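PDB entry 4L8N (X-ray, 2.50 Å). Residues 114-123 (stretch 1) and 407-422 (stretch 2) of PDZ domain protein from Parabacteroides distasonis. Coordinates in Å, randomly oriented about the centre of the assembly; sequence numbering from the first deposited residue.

Stretch 1 (114-123) YAMYSLETTN
Stretch 2, residues 407-422: YLPAFSYLYYFAPYIN

How do two segments separated by almost 300 residues of one chain come to share 664 Å² of buried surface? Both are short-turned rather than extended. Stretch 1 leaves a helix at Tyr114 (phi/psi -103/29), passes through a short 3-10 segment starting at Ala115, and turns again at Ser118 (-145/73), whose O accepts from Thr122 N at 3.0 Å. Stretch 2 has its 3-10 segment at 412-414, followed by a type I beta turn from Tyr415 to Ala418, with Ala418 N 3.1 Å from Tyr415 O. The CA atoms come nearest at Ser118 and Tyr415, 7.0 Å apart, and aromatic side chains fill the space around that point.

What does Tyr117, the residue with the most covered surface, pack against? Its CB points toward stretch 2, and an m rotamer (chi1 -78°, chi2 -38°) carries the ring past Ser412 to Pro409. Ser412 CB lies 4.3 Å from the centroid of the Tyr117 ring, an off-centre CH-pi contact 30° from the normal. Ser412 itself is p, its OG donating to Pro409 O at 2.6 Å. Nearer the backbone, Tyr117 CB is 3.7 Å from Tyr415 CD2 and 3.9 Å from Ile421 CD1, the latter reached through an m,m side chain. Thus one tyrosine touches both the 3-10 segment and the residues after the turn.

How is Tyr415 held from the other side of the contact? Its CA-to-CB bond also points toward stretch 1, with the side chain in the m rotamer (chi1 -67°, chi2 -66°). Ser118 CB sits over one face, 3.8 Å from the ring centroid and 25° off the normal. At the ring's edge, Thr122 OG1 lies 2.9 Å from Tyr415 OH, a hydrogen-bonding distance, with Thr122 in the m rotamer. The ring also approaches the stretch 1 backbone, Tyr415 CE2 lying 3.4 Å from Tyr114 O.

Where does Tyr420 join this arrangement? It reaches back from beyond the turn in the p rotamer (chi1 42°, chi2 84°), so that its OH makes a very short 2.5 Å hydrogen bond with Ser118 OG. Ser118 is t (chi1 -166°), and its OG also hydrogen-bonds Thr121 OG1 at 2.7 Å, Thr121 being p. The serine therefore offers its CB to Tyr415 and its hydroxyl to Tyr420. Thr121 CG2 extends the contact to the edge of the Phe417 ring, 4.0 Å from its CE1.

What closes the end near Tyr114? Tyr114 is m (chi1 -77°, chi2 -86°), and Phe411 CB lies over one face of its ring, 4.0 Å from the centroid. The Phe411 ring, also m, is oblique to it: the planes meet at 34° with centroids 5.5 Å apart. Water 1 bridges the stretches, 3.0 Å from Tyr114 OH and 2.8 Å from Leu408 O, to which it donates. Water 2 donates to Leu408 O at 2.7 Å, accepts from Phe411 N at 2.8 Å, and makes a weak 3.5 Å bond with Tyr117 OH.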

ATOM      1  N   TYR A 114      35.794  15.438   8.871  1.00 56.73           N
ATOM      2  CA  TYR A 114      35.779  16.850   8.473  1.00 55.25           C
ATOM      3  C   TYR A 114      34.779  17.110   7.298  1.00 56.89           C
ATOM      4  O   TYR A 114      34.954  18.065   6.541  1.00 56.04           O
ATOM      5  CB  TYR A 114      37.198  17.285   8.076  1.00 56.24           C
ATOM      6  CG  TYR A 114      38.154  17.542   9.222  1.00 59.67           C
ATOM      7  CD1 TYR A 114      38.199  18.783   9.850  1.00 62.80           C
ATOM      8  CD2 TYR A 114      39.100  16.593   9.593  1.00 60.54           C
ATOM      9  CE1 TYR A 114      39.122  19.052  10.857  1.00 67.08           C
ATOM     10  CE2 TYR A 114      40.011  16.839  10.617  1.00 62.58           C
ATOM     11  CZ  TYR A 114      40.023  18.073  11.244  1.00 73.29           C
ATOM     12  OH  TYR A 114      40.929  18.338  12.242  1.00 73.35           O
ATOM     13  N   ALA A 115      33.703  16.306   7.192  1.00 53.24           N
ATOM     14  CA  ALA A 115      32.707  16.367   6.108  1.00 52.17           C
ATOM     15  C   ALA A 115      31.990  17.725   5.972  1.00 59.16           C
ATOM     16  O   ALA A 115      31.535  18.078   4.880  1.00 58.75           O
ATOM     17  CB  ALA A 115      31.670  15.273   6.291  1.00 52.03           C
HETATM   18  N   MSE A 116      31.911  18.498   7.045  1.00 56.94           N
HETATM   19  CA  MSE A 116      31.195  19.739   6.942  1.00 56.89           C
HETATM   20  C   MSE A 116      31.999  20.825   6.245  1.00 59.57           C
HETATM   21  O   MSE A 116      31.430  21.852   5.886  1.00 59.96           O
HETATM   22  CB  MSE A 116      30.612  20.149   8.270  1.00 61.17           C
HETATM   23  CG  MSE A 116      29.300  19.403   8.502  1.00 68.96           C
HETATM   24 SE   MSE A 116      28.630  19.701  10.246  0.75 80.65          SE
HETATM   25  CE  MSE A 116      27.880  17.839  10.604  1.00 77.63           C
ATOM     26  N   TYR A 117      33.250  20.535   5.875  1.00 55.11           N
ATOM     27  CA  TYR A 117      33.989  21.417   4.990  1.00 54.49           C
ATOM     28  C   TYR A 117      33.322  21.340   3.608  1.00 56.20           C
ATOM     29  O   TYR A 117      33.279  22.330   2.868  1.00 54.49           O
ATOM     30  CB  TYR A 117      35.452  20.955   4.855  1.00 56.08           C
ATOM     31  CG  TYR A 117      36.422  21.263   5.975  1.00 58.92           C
ATOM     32  CD1 TYR A 117      36.367  22.474   6.661  1.00 62.33           C
ATOM     33  CD2 TYR A 117      37.506  20.427   6.226  1.00 59.35           C
ATOM     34  CE1 TYR A 117      37.314  22.800   7.634  1.00 64.58           C
ATOM     35  CE2 TYR A 117      38.466  20.750   7.183  1.00 61.63           C
ATOM     36  CZ  TYR A 117      38.356  21.928   7.900  1.00 69.58           C
ATOM     37  OH  TYR A 117      39.282  22.218   8.871  1.00 72.81           O
ATOM     38  N   SER A 118      32.815  20.112   3.262  1.00 52.06           N
ATOM     39  CA  SER A 118      32.226  19.835   1.966  1.00 50.71           C
ATOM     40  C   SER A 118      31.056  18.847   2.005  1.00 57.91           C
ATOM     41  O   SER A 118      31.199  17.721   1.513  1.00 59.32           O
ATOM     42  CB  SER A 118      33.302  19.311   1.029  1.00 49.48           C
ATOM     43  OG  SER A 118      32.831  19.352  -0.304  1.00 55.08           O
ATOM     44  N   LEU A 119      29.874  19.282   2.521  1.00 54.89           N
ATOM     45  CA  LEU A 119      28.663  18.442   2.571  1.00 54.08           C
ATOM     46  C   LEU A 119      28.175  18.101   1.171  1.00 56.75           C
ATOM     47  O   LEU A 119      27.552  17.065   0.971  1.00 56.10           O
ATOM     48  CB  LEU A 119      27.524  19.096   3.357  1.00 54.39           C
ATOM     49  CG  LEU A 119      27.569  18.995   4.872  1.00 59.63           C
ATOM     50  CD1 LEU A 119      26.285  19.536   5.475  1.00 61.05           C
ATOM     51  CD2 LEU A 119      27.753  17.562   5.341  1.00 61.03           C
ATOM     52  N   GLU A 120      28.476  18.984   0.219  1.00 52.58           N
ATOM     53  CA  GLU A 120      28.203  18.903  -1.207  1.00 51.29           C
ATOM     54  C   GLU A 120      28.775  17.645  -1.806  1.00 57.48           C
ATOM     55  O   GLU A 120      28.233  17.141  -2.787  1.00 58.65           O
ATOM     56  CB  GLU A 120      28.839  20.111  -1.921  1.00 52.34           C
ATOM     57  CG  GLU A 120      28.108  21.415  -1.688  1.00 57.71           C
ATOM     58  CD  GLU A 120      28.584  22.288  -0.547  1.00 64.58           C
ATOM     59  OE1 GLU A 120      29.172  21.767   0.429  1.00 59.75           O
ATOM     60  OE2 GLU A 120      28.338  23.511  -0.627  1.00 60.93           O
ATOM     61  N   THR A 121      29.900  17.161  -1.246  1.00 53.55           N
ATOM     62  CA  THR A 121      30.586  15.985  -1.766  1.00 51.44           C
ATOM     63  C   THR A 121      30.539  14.802  -0.805  1.00 54.62           C
ATOM     64  O   THR A 121      30.609  13.663  -1.277  1.00 54.10           O
ATOM     65  CB  THR A 121      32.058  16.329  -2.104  1.00 50.20           C
ATOM     66  OG1 THR A 121      32.778  16.683  -0.919  1.00 47.98           O
ATOM     67  CG2 THR A 121      32.184  17.426  -3.139  1.00 43.84           C
ATOM     68  N   THR A 122      30.429  15.049   0.527  1.00 51.14           N
ATOM     69  CA  THR A 122      30.522  13.983   1.538  1.00 50.76           C
ATOM     70  C   THR A 122      29.370  13.965   2.510  1.00 55.26           C
ATOM     71  O   THR A 122      29.389  14.676   3.520  1.00 56.65           O
ATOM     72  CB  THR A 122      31.844  14.138   2.298  1.00 53.87           C
ATOM     73  OG1 THR A 122      32.900  14.327   1.345  1.00 50.97           O
ATOM     74  CG2 THR A 122      32.138  12.963   3.254  1.00 45.34           C
ATOM     75  N   ASN A 123      28.398  13.088   2.250  1.00 51.78           N
ATOM     76  CA  ASN A 123      27.228  12.946   3.120  1.00 52.44           C
ATOM     77  C   ASN A 123      26.571  11.588   2.977  1.00 57.13           C
ATOM     78  O   ASN A 123      26.859  10.840   2.040  1.00 56.18           O
ATOM     79  CB  ASN A 123      26.181  14.065   2.862  1.00 51.14           C
ATOM     80  CG  ASN A 123      25.518  14.041   1.505  1.00 66.59           C
ATOM     81  OD1 ASN A 123      24.598  13.256   1.233  1.00 55.12           O
ATOM     82  ND2 ASN A 123      25.916  14.968   0.655  1.00 60.35           N
ATOM     83  N   TYR A 407      41.188  28.026  13.340  1.00 82.53           N
ATOM     84  CA  TYR A 407      40.384  26.813  13.176  1.00 80.43           C
ATOM     85  C   TYR A 407      41.246  25.572  12.845  1.00 82.15           C
ATOM     86  O   TYR A 407      40.679  24.514  12.568  1.00 81.75           O
ATOM     87  CB  TYR A 407      39.275  27.013  12.125  1.00 79.75           C
ATOM     88  CG  TYR A 407      38.449  28.274  12.294  1.00 82.18           C
ATOM     89  CD1 TYR A 407      37.841  28.578  13.510  1.00 85.73           C
ATOM     90  CD2 TYR A 407      38.232  29.134  11.225  1.00 82.25           C
ATOM     91  CE1 TYR A 407      37.076  29.734  13.666  1.00 88.10           C
ATOM     92  CE2 TYR A 407      37.468  30.290  11.366  1.00 84.08           C
ATOM     93  CZ  TYR A 407      36.882  30.587  12.585  1.00 93.75           C
ATOM     94  OH  TYR A 407      36.123  31.735  12.704  1.00 92.72           O
ATOM     95  N   LEU A 408      42.598  25.670  12.975  1.00 77.11           N
ATOM     96  CA  LEU A 408      43.561  24.580  12.706  1.00 75.31           C
ATOM     97  C   LEU A 408      43.125  23.795  11.436  1.00 74.73           C
ATOM     98  O   LEU A 408      42.575  22.686  11.517  1.00 71.55           O
ATOM     99  CB  LEU A 408      43.754  23.656  13.935  1.00 76.63           C
ATOM    100  CG  LEU A 408      44.130  24.339  15.279  1.00 83.19           C
ATOM    101  CD1 LEU A 408      44.221  23.331  16.381  1.00 84.77           C
ATOM    102  CD2 LEU A 408      45.423  25.151  15.184  1.00 83.99           C
ATOM    103  N   PRO A 409      43.313  24.430  10.250  1.00 70.23           N
ATOM    104  CA  PRO A 409      42.813  23.839   9.002  1.00 68.52           C
ATOM    105  C   PRO A 409      43.797  22.908   8.274  1.00 72.01           C
ATOM    106  O   PRO A 409      43.697  22.766   7.053  1.00 71.40           O
ATOM    107  CB  PRO A 409      42.536  25.085   8.143  1.00 69.66           C
ATOM    108  CG  PRO A 409      42.946  26.302   8.989  1.00 74.43           C
ATOM    109  CD  PRO A 409      43.884  25.764   9.985  1.00 71.06           C
ATOM    110  N   ALA A 410      44.727  22.266   8.999  1.00 67.49           N
ATOM    111  CA  ALA A 410      45.723  21.375   8.411  1.00 66.37           C
ATOM    112  C   ALA A 410      45.102  20.267   7.554  1.00 68.85           C
ATOM    113  O   ALA A 410      45.593  20.009   6.446  1.00 68.41           O
ATOM    114  CB  ALA A 410      46.570  20.761   9.505  1.00 68.64           C
ATOM    115  N   PHE A 411      43.988  19.660   8.027  1.00 63.41           N
ATOM    116  CA  PHE A 411      43.338  18.578   7.308  1.00 60.62           C
ATOM    117  C   PHE A 411      42.410  19.074   6.199  1.00 60.51           C
ATOM    118  O   PHE A 411      41.929  18.254   5.417  1.00 60.04           O
ATOM    119  CB  PHE A 411      42.598  17.657   8.277  1.00 63.17           C
ATOM    120  CG  PHE A 411      43.501  16.868   9.206  1.00 66.92           C
ATOM    121  CD1 PHE A 411      44.258  15.798   8.731  1.00 69.74           C
ATOM    122  CD2 PHE A 411      43.564  17.171  10.563  1.00 71.26           C
ATOM    123  CE1 PHE A 411      45.084  15.069   9.591  1.00 71.65           C
ATOM    124  CE2 PHE A 411      44.377  16.422  11.429  1.00 74.71           C
ATOM    125  CZ  PHE A 411      45.129  15.378  10.933  1.00 72.32           C
ATOM    126  N   SER A 412      42.227  20.387   6.050  1.00 55.74           N
ATOM    127  CA  SER A 412      41.363  20.936   4.979  1.00 54.24           C
ATOM    128  C   SER A 412      41.895  20.594   3.556  1.00 57.01           C
ATOM    129  O   SER A 412      41.159  20.758   2.589  1.00 57.16           O
ATOM    130  CB  SER A 412      41.174  22.451   5.126  1.00 54.31           C
ATOM    131  OG  SER A 412      42.372  23.152   4.826  1.00 54.57           O
ATOM    132  N   TYR A 413      43.146  20.105   3.443  1.00 53.34           N
ATOM    133  CA  TYR A 413      43.795  19.674   2.195  1.00 52.55           C
ATOM    134  C   TYR A 413      42.964  18.547   1.537  1.00 57.29           C
ATOM    135  O   TYR A 413      42.968  18.402   0.315  1.00 57.43           O
ATOM    136  CB  TYR A 413      45.259  19.221   2.459  1.00 54.24           C
ATOM    137  CG  TYR A 413      45.425  17.794   2.963  1.00 55.64           C
ATOM    138  CD1 TYR A 413      45.547  16.727   2.074  1.00 56.48           C
ATOM    139  CD2 TYR A 413      45.477  17.515   4.329  1.00 57.12           C
ATOM    140  CE1 TYR A 413      45.674  15.413   2.530  1.00 56.71           C
ATOM    141  CE2 TYR A 413      45.604  16.205   4.797  1.00 58.08           C
ATOM    142  CZ  TYR A 413      45.712  15.158   3.893  1.00 61.61           C
ATOM    143  OH  TYR A 413      45.867  13.873   4.343  1.00 58.71           O
ATOM    144  N   LEU A 414      42.249  17.765   2.363  1.00 52.95           N
ATOM    145  CA  LEU A 414      41.365  16.698   1.922  1.00 51.74           C
ATOM    146  C   LEU A 414      40.302  17.228   0.981  1.00 53.72           C
ATOM    147  O   LEU A 414      39.805  16.460   0.146  1.00 52.45           O
ATOM    148  CB  LEU A 414      40.700  16.018   3.131  1.00 52.04           C
ATOM    149  CG  LEU A 414      41.644  15.188   4.023  1.00 57.08           C
ATOM    150  CD1 LEU A 414      41.044  14.991   5.386  1.00 58.29           C
ATOM    151  CD2 LEU A 414      42.032  13.863   3.373  1.00 53.62           C
ATOM    152  N   TYR A 415      39.974  18.550   1.084  1.00 48.74           N
ATOM    153  CA  TYR A 415      38.956  19.174   0.239  1.00 47.08           C
ATOM    154  C   TYR A 415      39.530  20.341  -0.587  1.00 50.81           C
ATOM    155  O   TYR A 415      38.787  21.219  -1.002  1.00 49.11           O
ATOM    156  CB  TYR A 415      37.751  19.612   1.099  1.00 47.93           C
ATOM    157  CG  TYR A 415      36.984  18.441   1.680  1.00 49.31           C
ATOM    158  CD1 TYR A 415      36.291  17.556   0.856  1.00 50.78           C
ATOM    159  CD2 TYR A 415      37.031  18.157   3.048  1.00 49.68           C
ATOM    160  CE1 TYR A 415      35.604  16.460   1.383  1.00 49.47           C
ATOM    161  CE2 TYR A 415      36.359  17.055   3.584  1.00 49.22           C
ATOM    162  CZ  TYR A 415      35.625  16.226   2.748  1.00 55.16           C
ATOM    163  OH  TYR A 415      34.917  15.161   3.246  1.00 56.79           O
ATOM    164  N   TYR A 416      40.829  20.286  -0.921  1.00 51.29           N
ATOM    165  CA  TYR A 416      41.503  21.338  -1.686  1.00 52.72           C
ATOM    166  C   TYR A 416      41.072  21.443  -3.151  1.00 58.42           C
ATOM    167  O   TYR A 416      41.456  22.412  -3.816  1.00 60.81           O
ATOM    168  CB  TYR A 416      43.016  21.194  -1.594  1.00 54.95           C
ATOM    169  CG  TYR A 416      43.591  22.233  -0.675  1.00 59.23           C
ATOM    170  CD1 TYR A 416      42.949  22.568   0.520  1.00 61.91           C
ATOM    171  CD2 TYR A 416      44.721  22.960  -1.035  1.00 61.75           C
ATOM    172  CE1 TYR A 416      43.435  23.577   1.348  1.00 65.44           C
ATOM    173  CE2 TYR A 416      45.196  24.003  -0.233  1.00 64.42           C
ATOM    174  CZ  TYR A 416      44.573  24.279   0.977  1.00 76.24           C
ATOM    175  OH  TYR A 416      45.069  25.255   1.804  1.00 84.00           O
ATOM    176  N   PHE A 417      40.254  20.504  -3.632  1.00 52.49           N
ATOM    177  CA  PHE A 417      39.744  20.510  -4.991  1.00 52.52           C
ATOM    178  C   PHE A 417      38.482  21.431  -5.082  1.00 58.59           C
ATOM    179  O   PHE A 417      38.008  21.730  -6.187  1.00 59.97           O
ATOM    180  CB  PHE A 417      39.426  19.053  -5.443  1.00 53.77           C
ATOM    181  CG  PHE A 417      38.399  18.354  -4.572  1.00 54.66           C
ATOM    182  CD1 PHE A 417      37.036  18.574  -4.759  1.00 56.69           C
ATOM    183  CD2 PHE A 417      38.798  17.523  -3.529  1.00 55.92           C
ATOM    184  CE1 PHE A 417      36.096  18.001  -3.898  1.00 57.41           C
ATOM    185  CE2 PHE A 417      37.852  16.930  -2.686  1.00 57.95           C
ATOM    186  CZ  PHE A 417      36.513  17.171  -2.874  1.00 55.91           C
ATOM    187  N   ALA A 418      37.932  21.848  -3.922  1.00 53.13           N
ATOM    188  CA  ALA A 418      36.719  22.667  -3.826  1.00 51.41           C
ATOM    189  C   ALA A 418      37.067  24.156  -3.722  1.00 55.27           C
ATOM    190  O   ALA A 418      37.942  24.505  -2.927  1.00 55.02           O
ATOM    191  CB  ALA A 418      35.892  22.220  -2.629  1.00 51.42           C
ATOM    192  N   PRO A 419      36.387  25.062  -4.481  1.00 52.44           N
ATOM    193  CA  PRO A 419      36.752  26.492  -4.437  1.00 52.79           C
ATOM    194  C   PRO A 419      36.288  27.217  -3.153  1.00 56.84           C
ATOM    195  O   PRO A 419      36.782  28.318  -2.863  1.00 56.14           O
ATOM    196  CB  PRO A 419      36.071  27.046  -5.685  1.00 54.50           C
ATOM    197  CG  PRO A 419      34.866  26.211  -5.837  1.00 57.88           C
ATOM    198  CD  PRO A 419      35.336  24.829  -5.492  1.00 53.31           C
ATOM    199  N   TYR A 420      35.338  26.604  -2.389  1.00 51.73           N
ATOM    200  CA  TYR A 420      34.902  27.115  -1.087  1.00 51.10           C
ATOM    201  C   TYR A 420      35.949  26.756   0.037  1.00 57.81           C
ATOM    202  O   TYR A 420      35.749  27.106   1.190  1.00 60.34           O
ATOM    203  CB  TYR A 420      33.488  26.637  -0.723  1.00 50.40           C
ATOM    204  CG  TYR A 420      33.185  25.189  -1.037  1.00 49.68           C
ATOM    205  CD1 TYR A 420      33.540  24.174  -0.153  1.00 51.47           C
ATOM    206  CD2 TYR A 420      32.476  24.839  -2.178  1.00 49.01           C
ATOM    207  CE1 TYR A 420      33.210  22.848  -0.404  1.00 51.37           C
ATOM    208  CE2 TYR A 420      32.155  23.515  -2.451  1.00 48.53           C
ATOM    209  CZ  TYR A 420      32.520  22.518  -1.559  1.00 57.91           C
ATOM    210  OH  TYR A 420      32.224  21.195  -1.835  1.00 57.63           O
ATOM    211  N   ILE A 421      37.055  26.068  -0.312  1.00 52.70           N
ATOM    212  CA  ILE A 421      38.147  25.737   0.609  1.00 52.03           C
ATOM    213  C   ILE A 421      39.454  26.310   0.021  1.00 57.41           C
ATOM    214  O   ILE A 421      40.147  27.049   0.709  1.00 56.90           O
ATOM    215  CB  ILE A 421      38.281  24.201   0.952  1.00 52.22           C
ATOM    216  CG1 ILE A 421      36.987  23.590   1.519  1.00 51.87           C
ATOM    217  CG2 ILE A 421      39.472  23.926   1.861  1.00 49.87           C
ATOM    218  CD1 ILE A 421      36.480  24.111   2.884  1.00 57.15           C
ATOM    219  N   ASN A 422      39.771  25.955  -1.242  1.00 55.45           N
ATOM    220  CA  ASN A 422      40.974  26.383  -1.942  1.00 57.00           C
ATOM    221  C   ASN A 422      40.616  27.178  -3.209  1.00 66.92           C
ATOM    222  O   ASN A 422      40.421  26.586  -4.288  1.00 66.26           O
ATOM    223  CB  ASN A 422      41.869  25.192  -2.277  1.00 54.50           C
ATOM    224  CG  ASN A 422      43.163  25.560  -2.964  1.00 71.90           C
ATOM    225  OD1 ASN A 422      43.731  26.635  -2.743  1.00 69.66           O
ATOM    226  ND2 ASN A 422      43.655  24.676  -3.825  1.00 60.94           N
TER
HETATM  227  O   HOH W   1      40.671  21.218  12.916  1.00 65.42           O
HETATM  228  O   HOH W   2      42.138  20.536   9.966  1.00 75.82           O